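Local coordinates for disulfide isomerase DsbG N-terminal domain-containing protein (Helicobacter pylori, PDB 3TDG) that probably acts as a Dsb-family thiol-disulfide oxidoreductase, using a thioredoxin-fold domain to reduce disulfide bonds, at residues Arg48-Lys53 with Met63-Asp68; Thr71-Pro76 with Ala116-Ser121; Ala133-Glu138 with Arg179-Gly184; Tyr152-Pro157 with Val257-His262. All blocks are in the same frame, centred on the assembly; numbering follows the deposited sequence.

Contact 1: residues Arg48-Lys53 with Met63-Asp68; sequences RILEIK and MVVIED
Val65 lies opposite two residues, Leu50 and Glu51, a classic beta bulge in the antiparallel hairpin of strands 48-54 and 62-67. The hairpin forms one side of the four-stranded sheet of the N-terminal domain.

Backbone bonds hold the two strands. The O of Val65 takes Leu50 N at 2.9 Å. It also takes Glu51 N, but this bond is weak at 3.4 Å. On either side of the bulge lie regular hydrogen-bonded pairs, Arg48 with Glu67 and Lys53 with Met63.

Apolar contacts lie on both faces. Ile49, Ile52, Val64 and Ile66 share one face. There Ile49 CG2 touches Val64 CG1 at 4.1 Å, and helix 33-43 packs on Ile49. The other face carries Val65, Met63 and Glu51, and helix 98-129 covers Val65 and Met63. The bent Met63 chain brings CE to 3.7 Å from Glu51 OE2, close to Lys53 CB as well. Leu50 CD1 leans on Val65 CG1 from within the bulge.

Charged pairs follow on this same face. Lys53 NZ bridges to Glu51 OE2 at 3.2 Å, and Lys110 of helix 98-129 holds the other oxygen of Glu51. At the far end Arg48 forms a salt bridge with Glu67. The arginine chain bends at chi3 (59°), which turns NE toward the glutamate. The guanidinium and carboxylate planes stand 75° apart. Arg48 NH2 makes a weak bond to Glu67 OE2 at 3.1 Å, while Arg48 NE donates to Glu67 OE1 at 3.2 Å, from above the carboxylate plane.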
loop_
_atom_site.group_PDB
_atom_site.type_symbol
_atom_site.label_atom_id
_atom_site.label_comp_id
_atom_site.label_asym_id
_atom_site.label_seq_id
_atom_site.Cartn_x
_atom_site.Cartn_y
_atom_site.Cartn_z
ATOM N N ARG A 48 14.531 -22.761 -8.354
ATOM C CA ARG A 48 14.714 -24.093 -7.803
ATOM C C ARG A 48 13.345 -24.698 -7.513
ATOM O O ARG A 48 12.518 -24.052 -6.882
ATOM C CB ARG A 48 15.549 -23.999 -6.520
ATOM C CG ARG A 48 16.033 -25.345 -5.991
ATOM C CD ARG A 48 17.160 -25.160 -4.965
ATOM N NE ARG A 48 16.718 -24.351 -3.827
ATOM C CZ ARG A 48 16.126 -24.831 -2.732
ATOM N NH1 ARG A 48 15.901 -26.139 -2.590
ATOM N NH2 ARG A 48 15.756 -23.998 -1.765
ATOM N N ILE A 49 13.104 -25.925 -7.972
ATOM C CA ILE A 49 11.816 -26.588 -7.757
ATOM C C ILE A 49 11.775 -27.219 -6.360
ATOM O O ILE A 49 12.671 -27.982 -6.007
ATOM C CB ILE A 49 11.542 -27.672 -8.833
ATOM C CG1 ILE A 49 11.412 -27.036 -10.219
ATOM C CG2 ILE A 49 10.277 -28.481 -8.492
ATOM C CD1 ILE A 49 11.469 -28.046 -11.357
ATOM N N LEU A 50 10.741 -26.896 -5.575
ATOM C CA LEU A 50 10.630 -27.401 -4.198
ATOM C C LEU A 50 9.573 -28.494 -4.005
ATOM O O LEU A 50 9.742 -29.374 -3.167
ATOM C CB LEU A 50 10.338 -26.265 -3.211
ATOM C CG LEU A 50 11.224 -25.021 -3.239
ATOM C CD1 LEU A 50 10.496 -23.878 -2.549
ATOM C CD2 LEU A 50 12.571 -25.281 -2.584
ATOM N N GLU A 51 8.486 -28.434 -4.767
ATOM C CA GLU A 51 7.326 -29.279 -4.507
ATOM C C GLU A 51 6.517 -29.476 -5.790
ATOM O O GLU A 51 6.284 -28.518 -6.542
ATOM C CB GLU A 51 6.475 -28.610 -3.418
ATOM C CG GLU A 51 5.405 -29.469 -2.788
ATOM C CD GLU A 51 4.422 -28.658 -1.930
ATOM O OE1 GLU A 51 4.816 -27.629 -1.335
ATOM O OE2 GLU A 51 3.241 -29.053 -1.851
ATOM N N ILE A 52 6.113 -30.715 -6.057
ATOM C CA ILE A 52 5.199 -31.011 -7.173
ATOM C C ILE A 52 4.017 -31.841 -6.667
ATOM O O ILE A 52 4.216 -32.857 -6.006
ATOM C CB ILE A 52 5.904 -31.760 -8.338
ATOM C CG1 ILE A 52 7.093 -30.951 -8.881
ATOM C CG2 ILE A 52 4.911 -32.072 -9.470
ATOM C CD1 ILE A 52 8.129 -31.802 -9.658
ATOM N N LYS A 53 2.796 -31.400 -6.962
ATOM C CA LYS A 53 1.580 -32.099 -6.532
ATOM C C LYS A 53 0.560 -32.179 -7.673
ATOM O O LYS A 53 0.413 -31.219 -8.428
ATOM C CB LYS A 53 0.938 -31.400 -5.329
ATOM C CG LYS A 53 1.708 -31.522 -4.032
ATOM C CD LYS A 53 1.905 -32.982 -3.636
ATOM C CE LYS A 53 2.930 -33.098 -2.529
ATOM N NZ LYS A 53 2.604 -32.129 -1.450
ATOM N N MET A 63 0.580 -28.850 -9.743
ATOM C CA MET A 63 0.896 -27.773 -8.821
ATOM C C MET A 63 2.386 -27.836 -8.500
ATOM O O MET A 63 2.882 -28.867 -8.047
ATOM C CB MET A 63 0.059 -27.907 -7.553
ATOM C CG MET A 63 -0.130 -26.611 -6.778
ATOM S SD MET A 63 1.245 -26.246 -5.691
ATOM C CE MET A 63 1.066 -27.535 -4.451
ATOM N N VAL A 64 3.093 -26.733 -8.766
ATOM C CA VAL A 64 4.532 -26.635 -8.513
ATOM C C VAL A 64 4.846 -25.396 -7.672
ATOM O O VAL A 64 4.355 -24.292 -7.961
ATOM C CB VAL A 64 5.337 -26.571 -9.843
ATOM C CG1 VAL A 64 6.841 -26.561 -9.584
ATOM C CG2 VAL A 64 4.984 -27.753 -10.762
ATOM N N VAL A 65 5.637 -25.583 -6.622
ATOM C CA VAL A 65 6.202 -24.463 -5.871
ATOM C C VAL A 65 7.692 -24.361 -6.194
ATOM O O VAL A 65 8.399 -25.379 -6.233
ATOM C CB VAL A 65 5.950 -24.596 -4.352
ATOM C CG1 VAL A 65 6.544 -23.399 -3.570
ATOM C CG2 VAL A 65 4.447 -24.689 -4.097
ATOM N N ILE A 66 8.147 -23.133 -6.446
ATOM C CA ILE A 66 9.530 -22.850 -6.800
ATOM C C ILE A 66 10.095 -21.823 -5.834
ATOM O O ILE A 66 9.337 -21.142 -5.152
ATOM C CB ILE A 66 9.688 -22.362 -8.287
ATOM C CG1 ILE A 66 8.959 -21.040 -8.558
ATOM C CG2 ILE A 66 9.285 -23.464 -9.294
ATOM C CD1 ILE A 66 9.766 -19.775 -8.114
ATOM N N GLU A 67 11.423 -21.732 -5.766
ATOM C CA GLU A 67 12.100 -20.702 -4.995
ATOM C C GLU A 67 12.736 -19.703 -5.949
ATOM O O GLU A 67 13.475 -20.095 -6.836
ATOM C CB GLU A 67 13.200 -21.328 -4.144
ATOM C CG GLU A 67 13.911 -20.327 -3.247
ATOM C CD GLU A 67 15.206 -20.889 -2.695
ATOM O OE1 GLU A 67 16.097 -21.258 -3.499
ATOM O OE2 GLU A 67 15.323 -20.970 -1.454
ATOM N N ASP A 68 12.423 -18.422 -5.780
ATOM C CA ASP A 68 13.056 -17.357 -6.564
ATOM C C ASP A 68 14.530 -17.244 -6.087
ATOM O O ASP A 68 14.772 -17.104 -4.903
ATOM C CB ASP A 68 12.276 -16.056 -6.337
ATOM C CG ASP A 68 12.883 -14.849 -7.064
ATOM O OD1 ASP A 68 14.114 -14.659 -7.035
ATOM O OD2 ASP A 68 12.107 -14.071 -7.640
#

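Contact 2: residues Thr71-Pro76 with Ala116-Ser121; sequences TKYNIP and ATQQNS
Tyr73 and Gln118 meet obliquely, with the phenol ring and the side-chain amide turned 66° apart. The glutamine CG lies 4.0 Å from Tyr73 CE1. CG of Gln118 is anti to the backbone N (chi1 175°), which carries it out from the helix toward the tyrosine and the backbone O of Thr71, 3.4 Å from Gln118 CG. The chain then bends at chi2, and CD comes 3.8 Å from Lys72 CB.

The next residue of the helix takes the end of the ring. Tyr73 OH touches Gln119 CB at 3.4 Å, and the Gln119 amide is nearly perpendicular to the ring (89°). On one face of the ring sits Thr71 CB, off toward the rim.

Two waters join the polar groups. One donates a hydrogen bond to Thr71 O at 2.7 Å and accepts one from Gln118 NE2 at 3.3 Å. The other lies between Tyr73 OH, at 2.6 Å, and Gln119 OE1, to which its bond is weak.

Thr71 OG1 accepts from Tyr73 N, which fixes the turn just before the tyrosine. This is an ST turn leading into strand 74-79, packed at the surface against the long helix 98-129 that runs from the N-terminal domain to the thioredoxin-fold domain.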
loop_
_atom_site.group_PDB
_atom_site.type_symbol
_atom_site.label_atom_id
_atom_site.label_comp_id
_atom_site.label_asym_id
_atom_site.label_seq_id
_atom_site.Cartn_x
_atom_site.Cartn_y
_atom_site.Cartn_z
ATOM N N THR A 71 15.097 -13.386 -4.268
ATOM C CA THR A 71 14.354 -13.027 -3.065
ATOM C C THR A 71 14.224 -14.186 -2.078
ATOM O O THR A 71 13.905 -13.970 -0.907
ATOM C CB THR A 71 12.941 -12.568 -3.435
ATOM O OG1 THR A 71 12.269 -13.639 -4.115
ATOM C CG2 THR A 71 12.972 -11.286 -4.331
ATOM N N LYS A 72 14.463 -15.407 -2.564
ATOM C CA LYS A 72 14.203 -16.656 -1.824
ATOM C C LYS A 72 12.701 -16.883 -1.521
ATOM O O LYS A 72 12.353 -17.835 -0.823
ATOM C CB LYS A 72 15.051 -16.774 -0.533
ATOM C CG LYS A 72 16.545 -16.460 -0.692
ATOM C CD LYS A 72 17.203 -17.432 -1.642
ATOM C CE LYS A 72 18.655 -17.055 -1.867
ATOM N NZ LYS A 72 19.149 -17.800 -3.049
ATOM N N TYR A 73 11.829 -16.029 -2.067
ATOM C CA TYR A 73 10.381 -16.221 -1.961
ATOM C C TYR A 73 9.960 -17.533 -2.613
ATOM O O TYR A 73 10.506 -17.926 -3.653
ATOM C CB TYR A 73 9.611 -15.048 -2.580
ATOM C CG TYR A 73 9.774 -13.747 -1.821
ATOM C CD1 TYR A 73 10.035 -13.747 -0.450
ATOM C CD2 TYR A 73 9.635 -12.516 -2.462
ATOM C CE1 TYR A 73 10.171 -12.564 0.258
ATOM C CE2 TYR A 73 9.772 -11.318 -1.755
ATOM C CZ TYR A 73 10.048 -11.358 -0.400
ATOM O OH TYR A 73 10.188 -10.200 0.331
ATOM N N ASN A 74 9.028 -18.231 -1.959
ATOM C CA ASN A 74 8.439 -19.438 -2.512
ATOM C C ASN A 74 7.220 -19.035 -3.316
ATOM O O ASN A 74 6.357 -18.315 -2.815
ATOM C CB ASN A 74 8.030 -20.417 -1.417
ATOM C CG ASN A 74 9.217 -21.068 -0.725
ATOM O OD1 ASN A 74 10.347 -20.557 -0.740
ATOM N ND2 ASN A 74 8.955 -22.198 -0.093
ATOM N N ILE A 75 7.153 -19.499 -4.560
ATOM C CA ILE A 75 6.116 -19.065 -5.488
ATOM C C ILE A 75 5.384 -20.301 -5.991
ATOM O O ILE A 75 6.012 -21.202 -6.555
ATOM C CB ILE A 75 6.722 -18.314 -6.706
ATOM C CG1 ILE A 75 7.695 -17.198 -6.253
ATOM C CG2 ILE A 75 5.608 -17.792 -7.650
ATOM C CD1 ILE A 75 7.006 -16.032 -5.492
ATOM N N PRO A 76 4.057 -20.363 -5.757
ATOM C CA PRO A 76 3.216 -21.449 -6.254
ATOM C C PRO A 76 2.720 -21.224 -7.683
ATOM O O PRO A 76 2.312 -20.118 -8.052
ATOM C CB PRO A 76 2.058 -21.471 -5.248
ATOM C CG PRO A 76 1.916 -20.051 -4.841
ATOM C CD PRO A 76 3.349 -19.534 -4.765
ATOM N N ALA A 116 6.670 -14.160 4.365
ATOM C CA ALA A 116 6.603 -13.136 5.410
ATOM C C ALA A 116 7.844 -13.183 6.320
ATOM O O ALA A 116 8.417 -12.139 6.635
ATOM C CB ALA A 116 5.301 -13.255 6.234
ATOM N N THR A 117 8.259 -14.384 6.721
ATOM C CA THR A 117 9.482 -14.575 7.524
ATOM C C THR A 117 10.755 -14.180 6.759
ATOM O O THR A 117 11.656 -13.541 7.323
ATOM C CB THR A 117 9.643 -16.043 7.975
ATOM O OG1 THR A 117 8.494 -16.426 8.730
ATOM C CG2 THR A 117 10.881 -16.224 8.852
ATOM N N GLN A 118 10.829 -14.593 5.491
ATOM C CA GLN A 118 11.975 -14.280 4.640
ATOM C C GLN A 118 12.124 -12.757 4.494
ATOM O O GLN A 118 13.223 -12.222 4.634
ATOM C CB GLN A 118 11.836 -14.969 3.271
ATOM C CG GLN A 118 12.932 -14.606 2.270
ATOM C CD GLN A 118 14.324 -14.964 2.782
ATOM O OE1 GLN A 118 14.547 -16.062 3.292
ATOM N NE2 GLN A 118 15.269 -14.032 2.638
ATOM N N GLN A 119 11.008 -12.072 4.242
ATOM C CA GLN A 119 10.989 -10.626 4.093
ATOM C C GLN A 119 11.413 -9.951 5.388
ATOM O O GLN A 119 12.123 -8.945 5.376
ATOM C CB GLN A 119 9.585 -10.168 3.709
ATOM C CG GLN A 119 9.405 -8.665 3.492
ATOM C CD GLN A 119 7.975 -8.309 3.114
ATOM O OE1 GLN A 119 7.720 -7.704 2.074
ATOM N NE2 GLN A 119 7.029 -8.706 3.953
ATOM N N ASN A 120 10.970 -10.513 6.509
ATOM C CA ASN A 120 11.344 -9.967 7.802
ATOM C C ASN A 120 12.854 -10.106 8.057
ATOM O O ASN A 120 13.490 -9.166 8.514
ATOM C CB ASN A 120 10.524 -10.597 8.934
ATOM C CG ASN A 120 10.486 -9.719 10.154
ATOM O OD1 ASN A 120 9.847 -8.669 10.149
ATOM N ND2 ASN A 120 11.189 -10.130 11.201
ATOM N N SER A 121 13.422 -11.269 7.741
ATOM C CA SER A 121 14.867 -11.463 7.869
ATOM C C SER A 121 15.659 -10.473 7.006
ATOM O O SER A 121 16.627 -9.860 7.482
ATOM C CB SER A 121 15.271 -12.906 7.547
ATOM O OG SER A 121 14.819 -13.779 8.570
HETATM O O HOH W 1 14.275 -11.720 0.540
HETATM O O HOH W 2 8.997 -8.309 -0.948
#

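Contact 3: residues Ala133-Glu138 with Arg179-Gly184; sequences ADYAIE and RMVVVG. With FMT (formic acid), chain C.
Tyr135 reaches past Val181 to Val182, and its OH gives a 2.7 Å hydrogen bond to Val182 O. The ring crosses Val181 at about a right angle, with CE2 4.0 Å from Val181 CG1. Its CG is anti to the backbone N (chi1 -166°), which starts the ring off in this direction. Ala136 is the smaller bump beside it. Its CB fits between Arg179 CB and Val181 CG2, the latter 4.1 Å away. Helix 235-249 packs on Tyr135 and Val181 from the same side.

Ile137 fills a hollow on the other side. Its CD1 rests on Val182 CG2 at 4.0 Å, and helices 188-206 and 211-222 close round it. Here strand 137-139 forms an edge of the mixed sheet of the thioredoxin fold, antiparallel to strand 177-182. Ile137 and Met180 are its hydrogen-bonded pair, and the N-H of Ile137 points almost straight at Met180 O (176°). On the Tyr135 side a water takes over, donating to Tyr135 O and Met180 O and accepting from Val182 N at 2.8 Å.

Glu138 and Arg179 lie side by side, their flat ends only 18° apart. They form a salt bridge: Arg179 NE donates to Glu138 OE1 at 2.7 Å from above the carboxylate plane, and NH2 adds a weak bond. Glu138 N binds O2 of a formic acid, probably from the crystallisation liquor, at 2.8 Å; Lys214 and Arg205 also hold it.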
loop_
_atom_site.group_PDB
_atom_site.type_symbol
_atom_site.label_atom_id
_atom_site.label_comp_id
_atom_site.label_asym_id
_atom_site.label_seq_id
_atom_site.Cartn_x
_atom_site.Cartn_y
_atom_site.Cartn_z
ATOM N N ALA A 133 29.563 1.874 10.271
ATOM C CA ALA A 133 30.495 0.759 10.451
ATOM C C ALA A 133 31.252 0.744 11.777
ATOM O O ALA A 133 31.664 -0.326 12.255
ATOM C CB ALA A 133 31.464 0.717 9.288
ATOM N N ASP A 134 31.466 1.922 12.361
ATOM C CA ASP A 134 32.151 2.013 13.648
ATOM C C ASP A 134 31.171 1.970 14.846
ATOM O O ASP A 134 31.601 1.972 15.991
ATOM C CB ASP A 134 32.990 3.301 13.712
ATOM C CG ASP A 134 32.160 4.552 13.518
ATOM O OD1 ASP A 134 32.494 5.586 14.132
ATOM O OD2 ASP A 134 31.157 4.522 12.776
ATOM N N TYR A 135 29.868 1.943 14.568
ATOM C CA TYR A 135 28.868 2.117 15.614
ATOM C C TYR A 135 28.761 0.881 16.533
ATOM O O TYR A 135 28.810 1.011 17.779
ATOM C CB TYR A 135 27.515 2.518 15.021
ATOM C CG TYR A 135 26.555 3.036 16.067
ATOM C CD1 TYR A 135 26.437 4.408 16.308
ATOM C CD2 TYR A 135 25.784 2.160 16.833
ATOM C CE1 TYR A 135 25.590 4.896 17.259
ATOM C CE2 TYR A 135 24.921 2.636 17.815
ATOM C CZ TYR A 135 24.826 4.006 18.019
ATOM O OH TYR A 135 23.969 4.512 18.964
ATOM N N ALA A 136 28.642 -0.308 15.933
ATOM C CA ALA A 136 28.494 -1.543 16.714
ATOM C C ALA A 136 29.776 -1.842 17.427
ATOM O O ALA A 136 30.853 -1.551 16.898
ATOM C CB ALA A 136 28.112 -2.739 15.817
ATOM N N ILE A 137 29.659 -2.440 18.615
ATOM C CA ILE A 137 30.809 -2.876 19.376
ATOM C C ILE A 137 30.941 -4.359 19.157
ATOM O O ILE A 137 30.154 -5.149 19.701
ATOM C CB ILE A 137 30.645 -2.625 20.884
ATOM C CG1 ILE A 137 30.426 -1.141 21.154
ATOM C CG2 ILE A 137 31.854 -3.181 21.663
ATOM C CD1 ILE A 137 29.635 -0.875 22.395
ATOM N N GLU A 138 31.931 -4.741 18.361
ATOM C CA GLU A 138 32.129 -6.141 18.025
ATOM C C GLU A 138 33.106 -6.812 18.991
ATOM O O GLU A 138 34.261 -6.406 19.112
ATOM C CB GLU A 138 32.586 -6.288 16.565
ATOM C CG GLU A 138 32.674 -7.746 16.122
ATOM C CD GLU A 138 32.937 -7.923 14.636
ATOM O OE1 GLU A 138 32.149 -7.435 13.793
ATOM O OE2 GLU A 138 33.926 -8.595 14.310
ATOM N N ARG A 179 27.898 -8.480 18.189
ATOM C CA ARG A 179 27.872 -7.080 17.795
ATOM C C ARG A 179 26.803 -6.340 18.593
ATOM O O ARG A 179 25.611 -6.358 18.249
ATOM C CB ARG A 179 27.629 -6.921 16.296
ATOM C CG ARG A 179 28.742 -7.542 15.447
ATOM C CD ARG A 179 28.517 -7.336 13.979
ATOM N NE ARG A 179 29.606 -7.962 13.228
ATOM C CZ ARG A 179 29.548 -8.295 11.945
ATOM N NH1 ARG A 179 28.452 -8.061 11.238
ATOM N NH2 ARG A 179 30.605 -8.852 11.372
ATOM N N MET A 180 27.243 -5.687 19.659
ATOM C CA MET A 180 26.333 -4.946 20.504
ATOM C C MET A 180 26.066 -3.536 19.932
ATOM O O MET A 180 26.994 -2.754 19.719
ATOM C CB MET A 180 26.906 -4.874 21.915
ATOM C CG MET A 180 25.888 -4.440 22.947
ATOM S SD MET A 180 26.401 -4.981 24.571
ATOM C CE MET A 180 25.407 -3.889 25.587
ATOM N N VAL A 181 24.796 -3.234 19.687
ATOM C CA VAL A 181 24.379 -1.957 19.135
ATOM C C VAL A 181 23.679 -1.178 20.253
ATOM O O VAL A 181 22.538 -1.502 20.620
ATOM C CB VAL A 181 23.426 -2.165 17.935
ATOM C CG1 VAL A 181 22.934 -0.830 17.365
ATOM C CG2 VAL A 181 24.120 -3.002 16.838
ATOM N N VAL A 182 24.379 -0.188 20.812
ATOM C CA VAL A 182 23.897 0.541 21.993
ATOM C C VAL A 182 23.130 1.784 21.544
ATOM O O VAL A 182 23.712 2.722 20.990
ATOM C CB VAL A 182 25.045 0.883 22.993
ATOM C CG1 VAL A 182 24.497 1.554 24.275
ATOM C CG2 VAL A 182 25.794 -0.359 23.363
ATOM N N VAL A 183 21.820 1.760 21.749
ATOM C CA VAL A 183 20.942 2.788 21.210
ATOM C C VAL A 183 20.507 3.796 22.280
ATOM O O VAL A 183 20.572 3.507 23.485
ATOM C CB VAL A 183 19.692 2.176 20.556
ATOM C CG1 VAL A 183 20.090 1.338 19.320
ATOM C CG2 VAL A 183 18.902 1.313 21.584
ATOM N N GLY A 184 20.055 4.959 21.824
ATOM C CA GLY A 184 19.486 5.983 22.695
ATOM C C GLY A 184 17.977 5.992 22.549
ATOM O O GLY A 184 17.415 6.995 22.146
HETATM C C FMT C . 34.934 -3.174 18.760
HETATM O O1 FMT C . 35.870 -2.426 19.092
HETATM O O2 FMT C . 33.933 -2.811 18.132
HETATM O O HOH W 3 26.956 0.168 19.887
#

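Contact 4: residues Tyr152-Pro157 with Val257-His262; sequences YIVSDP and VPFLYH
CG1 of Ile153 (chi1 -55°) and CG of Leu260 (chi1 -76°) are each anti to the carbonyl carbon, and this brings the two atoms to 4.0 Å. The side chains lie side by side, pointing the same way. Val154 and Val257 meet differently. CG1 of Val154 is anti to the backbone N (chi1 -178°) and touches Val257 CG1 at 3.9 Å. These two side chains cross at about a right angle. CG2 of Val257 packs on Asp156 CB, also at 3.9 Å.

On the face opposite Ile153 and Leu260, Val154 CB rests against Phe259 CB at 4.0 Å. Tyr152 and Tyr261 pair there too: Tyr152 CB lies 3.5 Å from Tyr261 O, and the CB atoms face each other. Helix 98-129 covers this face: Phe128 stacks on the ring of Tyr152, and Leu124 touches Phe259 and Tyr261. Tyr152 OH accepts from Arg179, and Tyr261 OH bonds to Asn125.

Four backbone hydrogen bonds join the strands. Tyr152 and Tyr261 exchange two, each 2.8 Å between N and O. Val154 and Phe259 exchange the others. Val154 O also receives a CA-H...O contact from Pro258 CA at 3.2 Å.

The peptide bond before Pro258 is cis. Val257 and Pro258 touch Cys162, and so does Ser155 from the other strand. A cis-proline loop set beside a CxxC motif at a helix start is typical of the thioredoxin fold, and this is probably the redox site.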
loop_
_atom_site.group_PDB
_atom_site.type_symbol
_atom_site.label_atom_id
_atom_site.label_comp_id
_atom_site.label_asym_id
_atom_site.label_seq_id
_atom_site.Cartn_x
_atom_site.Cartn_y
_atom_site.Cartn_z
ATOM N N TYR A 152 23.791 -10.169 16.837
ATOM C CA TYR A 152 23.492 -8.769 17.063
ATOM C C TYR A 152 22.628 -8.613 18.317
ATOM O O TYR A 152 21.645 -9.337 18.489
ATOM C CB TYR A 152 22.736 -8.194 15.873
ATOM C CG TYR A 152 23.623 -7.694 14.768
ATOM C CD1 TYR A 152 24.203 -6.418 14.840
ATOM C CD2 TYR A 152 23.891 -8.486 13.646
ATOM C CE1 TYR A 152 25.012 -5.942 13.816
ATOM C CE2 TYR A 152 24.707 -8.019 12.611
ATOM C CZ TYR A 152 25.265 -6.748 12.700
ATOM O OH TYR A 152 26.082 -6.269 11.692
ATOM N N ILE A 153 23.003 -7.674 19.181
ATOM C CA ILE A 153 22.220 -7.338 20.364
ATOM C C ILE A 153 21.903 -5.834 20.386
ATOM O O ILE A 153 22.795 -5.014 20.596
ATOM C CB ILE A 153 22.970 -7.742 21.650
ATOM C CG1 ILE A 153 23.337 -9.231 21.604
ATOM C CG2 ILE A 153 22.118 -7.401 22.918
ATOM C CD1 ILE A 153 24.028 -9.745 22.812
ATOM N N VAL A 154 20.651 -5.470 20.151
ATOM C CA VAL A 154 20.228 -4.071 20.234
ATOM C C VAL A 154 19.842 -3.824 21.693
ATOM O O VAL A 154 19.035 -4.564 22.256
ATOM C CB VAL A 154 19.093 -3.740 19.274
ATOM C CG1 VAL A 154 18.701 -2.241 19.363
ATOM C CG2 VAL A 154 19.487 -4.107 17.825
ATOM N N SER A 155 20.464 -2.813 22.300
ATOM C CA SER A 155 20.476 -2.653 23.746
ATOM C C SER A 155 20.486 -1.165 24.144
ATOM O O SER A 155 21.211 -0.359 23.543
ATOM C CB SER A 155 21.695 -3.356 24.329
ATOM O OG SER A 155 21.733 -3.262 25.757
ATOM N N ASP A 156 19.671 -0.828 25.146
ATOM C CA ASP A 156 19.562 0.530 25.671
ATOM C C ASP A 156 20.214 0.531 27.059
ATOM O O ASP A 156 19.923 -0.331 27.880
ATOM C CB ASP A 156 18.090 0.941 25.742
ATOM C CG ASP A 156 17.895 2.421 26.087
ATOM O OD1 ASP A 156 17.431 3.164 25.194
ATOM O OD2 ASP A 156 18.198 2.841 27.241
ATOM N N PRO A 157 21.128 1.485 27.314
ATOM C CA PRO A 157 21.844 1.502 28.589
ATOM C C PRO A 157 21.016 1.972 29.813
ATOM O O PRO A 157 21.525 1.900 30.933
ATOM C CB PRO A 157 23.034 2.434 28.320
ATOM C CG PRO A 157 22.650 3.266 27.147
ATOM C CD PRO A 157 21.449 2.653 26.470
ATOM N N VAL A 257 13.691 -3.551 23.131
ATOM C CA VAL A 257 15.014 -4.022 23.522
ATOM C C VAL A 257 14.907 -4.830 24.825
ATOM O O VAL A 257 13.939 -4.678 25.550
ATOM C CB VAL A 257 15.999 -2.847 23.712
ATOM C CG1 VAL A 257 16.211 -2.063 22.381
ATOM C CG2 VAL A 257 15.524 -1.904 24.829
ATOM N N PRO A 258 15.889 -5.703 25.116
ATOM C CA PRO A 258 17.002 -6.087 24.242
ATOM C C PRO A 258 16.478 -6.910 23.061
ATOM O O PRO A 258 15.626 -7.782 23.243
ATOM C CB PRO A 258 17.894 -6.942 25.147
ATOM C CG PRO A 258 16.998 -7.407 26.266
ATOM C CD PRO A 258 15.949 -6.359 26.435
ATOM N N PHE A 259 16.965 -6.613 21.864
ATOM C CA PHE A 259 16.614 -7.368 20.670
ATOM C C PHE A 259 17.844 -8.165 20.229
ATOM O O PHE A 259 18.898 -7.588 19.934
ATOM C CB PHE A 259 16.151 -6.404 19.581
ATOM C CG PHE A 259 15.710 -7.073 18.309
ATOM C CD1 PHE A 259 14.358 -7.290 18.064
ATOM C CD2 PHE A 259 16.640 -7.456 17.345
ATOM C CE1 PHE A 259 13.928 -7.908 16.884
ATOM C CE2 PHE A 259 16.232 -8.071 16.159
ATOM C CZ PHE A 259 14.871 -8.302 15.927
ATOM N N LEU A 260 17.728 -9.490 20.205
ATOM C CA LEU A 260 18.825 -10.321 19.728
ATOM C C LEU A 260 18.524 -10.866 18.328
ATOM O O LEU A 260 17.372 -11.205 18.012
ATOM C CB LEU A 260 19.127 -11.450 20.706
ATOM C CG LEU A 260 19.879 -11.127 21.998
ATOM C CD1 LEU A 260 19.114 -10.150 22.900
ATOM C CD2 LEU A 260 20.166 -12.423 22.757
ATOM N N TYR A 261 19.545 -10.922 17.483
ATOM C CA TYR A 261 19.379 -11.410 16.114
ATOM C C TYR A 261 20.626 -12.158 15.673
ATOM O O TYR A 261 21.729 -11.582 15.612
ATOM C CB TYR A 261 19.051 -10.255 15.158
ATOM C CG TYR A 261 18.876 -10.643 13.700
ATOM C CD1 TYR A 261 17.881 -11.554 13.297
ATOM C CD2 TYR A 261 19.695 -10.088 12.714
ATOM C CE1 TYR A 261 17.725 -11.909 11.944
ATOM C CE2 TYR A 261 19.549 -10.424 11.373
ATOM C CZ TYR A 261 18.565 -11.335 10.987
ATOM O OH TYR A 261 18.435 -11.657 9.648
ATOM N N HIS A 262 20.455 -13.458 15.421
ATOM C CA HIS A 262 21.503 -14.277 14.809
ATOM C C HIS A 262 21.559 -13.951 13.331
ATOM O O HIS A 262 20.579 -14.147 12.618
ATOM C CB HIS A 262 21.236 -15.770 15.023
ATOM C CG HIS A 262 21.467 -16.218 16.430
ATOM N ND1 HIS A 262 22.718 -16.550 16.907
ATOM C CD2 HIS A 262 20.615 -16.360 17.473
ATOM C CE1 HIS A 262 22.627 -16.885 18.181
ATOM N NE2 HIS A 262 21.362 -16.775 18.550
#

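Overall arrangement
The contacts fall into two domains. Contacts 1 and 2 have centres 14 Å apart and share the N-terminal antiparallel sheet, where strands 62-67 and 74-79 are neighbours. Contacts 3 and 4 have centres about 10 Å apart, touch, and share the mixed sheet of the thioredoxin fold. Strand 177-182 of contact 3 pairs there with strand 150-155 of contact 4, and along the chain their segments alternate. Contacts 1 and 2 come earlier, one after the other. Contacts 1 and 3 lie farthest apart, centres about 40 Å. Helix 98-129 spans the distance: Ser121 O of contact 2 packs on Tyr261 OH of contact 4, so the helix joins the N-terminal domain to the probable redox domain.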